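Local coordinates for DNA repair protein XRCC1 (PDB 3LQC), which serves as a scaffold in DNA single-strand break repair, assembling repair complexes and binding poly-ADP-ribose chains on PARP1 to limit its activity, at residues 60-65 with 142-147. Numbering follows the deposited sequence.
Sequences IGNDGS and FGLSFV
Phe146 holds CG between its backbone N and carbonyl carbon (chi1 68°), and chi2 (77°) turns the ring so that one face meets Gly61; in Ser65, OG stands anti to the carbonyl carbon, beside its own N, and meets Gly143 O. Gly61 CA sits above the centre of the Phe146 ring, 3.6 Å from the centroid, a CH-pi contact for which the absence of a side chain at Gly61 leaves room. The same glycine is gripped through its backbone: its N gives a nearly straight bond (173°) to Phe146 O, and its O receives both Ser145 N, at 2.6 Å, and Phe146 N, at 3.2 Å, the latter on a lone pair. Two residues facing one make a classic beta bulge, where strand 143-150 turns a corner. Ser145 OG adds a bond to Asn62 O from above the carbonyl plane. Beyond the bulge Asp63 and Gly143 exchange backbone bonds, and Gly143 O is shared by Asp63 N and Ser65 OG (2.9 Å), reached from opposite faces of its plane. Ser65 OG also lies at the edge of the Phe142 ring, 3.6 Å from CD1. Asn62 OD1 forms an Asx motif, taking Ser65 N at 2.7 Å on a lone pair and closing the turn that follows strand 57-63. The end of the Leu144 side chain comes back across Ile60, its CD2 3.8 Å from Ile60 CG2; Val68 of strand 67-73 packs against both, joining this three-stranded sheet to the five-stranded one of the XRCC1 N-terminal domain. An alanine in place of Phe146 would probably leave Gly61 CA without its aromatic cover and Arg148 without its cation-pi partner. Gly61 O thus serves both bulge donors, while Gly143 O, likewise taking two, ties the Ser65 turn to the start of strand 143-150.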
# COMPACT_ATOMS: atom_id res chain seq x y z
N ILE A 60 -5.72 2.27 -20.38
CA ILE A 60 -4.74 3.34 -20.21
C ILE A 60 -3.35 2.87 -20.61
O ILE A 60 -2.88 1.84 -20.16
CB ILE A 60 -4.71 3.81 -18.75
CG1 ILE A 60 -6.05 4.45 -18.39
CG2 ILE A 60 -3.56 4.79 -18.52
CD1 ILE A 60 -6.13 4.91 -16.98
N GLY A 61 -2.71 3.64 -21.48
CA GLY A 61 -1.36 3.36 -21.90
C GLY A 61 -0.43 4.41 -21.33
O GLY A 61 -0.50 5.58 -21.71
N ASN A 62 0.44 4.00 -20.42
CA ASN A 62 1.29 4.96 -19.73
C ASN A 62 2.34 5.56 -20.64
O ASN A 62 2.75 4.96 -21.63
CB ASN A 62 1.95 4.32 -18.51
CG ASN A 62 2.74 5.33 -17.69
OD1 ASN A 62 2.33 6.48 -17.54
ND2 ASN A 62 3.87 4.91 -17.15
N ASP A 63 2.76 6.77 -20.30
CA ASP A 63 3.95 7.34 -20.91
C ASP A 63 4.79 8.03 -19.84
O ASP A 63 4.98 9.24 -19.88
CB ASP A 63 3.60 8.33 -22.02
CG ASP A 63 4.84 8.92 -22.68
OD1 ASP A 63 5.85 8.21 -22.80
OD2 ASP A 63 4.79 10.11 -23.08
N GLY A 64 5.25 7.23 -18.88
CA GLY A 64 6.20 7.69 -17.89
C GLY A 64 5.59 8.19 -16.60
O GLY A 64 6.30 8.74 -15.76
N SER A 65 4.29 8.00 -16.43
CA SER A 65 3.61 8.39 -15.20
C SER A 65 3.81 7.31 -14.15
O SER A 65 3.87 6.13 -14.47
CB SER A 65 2.11 8.57 -15.44
OG SER A 65 1.84 9.68 -16.27
N PHE A 142 6.30 13.37 -18.80
CA PHE A 142 5.45 12.20 -18.57
C PHE A 142 3.96 12.48 -18.77
O PHE A 142 3.50 13.61 -18.65
CB PHE A 142 5.66 11.67 -17.15
CG PHE A 142 5.18 12.61 -16.09
CD1 PHE A 142 3.84 12.64 -15.73
CD2 PHE A 142 6.07 13.47 -15.45
CE1 PHE A 142 3.40 13.50 -14.76
CE2 PHE A 142 5.63 14.33 -14.48
CZ PHE A 142 4.29 14.36 -14.13
N GLY A 143 3.21 11.42 -19.06
CA GLY A 143 1.78 11.53 -19.26
C GLY A 143 1.25 10.18 -19.68
O GLY A 143 1.61 9.16 -19.09
N LEU A 144 0.41 10.17 -20.71
CA LEU A 144 -0.13 8.92 -21.24
C LEU A 144 0.20 8.78 -22.71
O LEU A 144 0.32 9.77 -23.42
CB LEU A 144 -1.65 8.89 -21.09
CG LEU A 144 -2.16 8.90 -19.65
CD1 LEU A 144 -3.64 8.57 -19.63
CD2 LEU A 144 -1.36 7.90 -18.83
N SER A 145 0.35 7.54 -23.16
CA SER A 145 0.42 7.27 -24.59
C SER A 145 -1.00 7.29 -25.12
O SER A 145 -1.26 7.79 -26.20
CB SER A 145 1.08 5.93 -24.87
OG SER A 145 2.47 6.04 -24.66
N PHE A 146 -1.91 6.73 -24.34
CA PHE A 146 -3.29 6.69 -24.75
C PHE A 146 -4.20 6.42 -23.57
O PHE A 146 -3.79 5.86 -22.56
CB PHE A 146 -3.50 5.65 -25.85
CG PHE A 146 -3.31 4.23 -25.40
CD1 PHE A 146 -4.29 3.58 -24.66
CD2 PHE A 146 -2.15 3.54 -25.72
CE1 PHE A 146 -4.12 2.28 -24.24
CE2 PHE A 146 -1.97 2.23 -25.30
CZ PHE A 146 -2.96 1.60 -24.57
N VAL A 147 -5.44 6.86 -23.70
CA VAL A 147 -6.49 6.48 -22.78
C VAL A 147 -7.73 6.25 -23.62
O VAL A 147 -8.06 7.06 -24.49
CB VAL A 147 -6.74 7.55 -21.70
CG1 VAL A 147 -6.89 8.93 -22.33
CG2 VAL A 147 -7.96 7.19 -20.86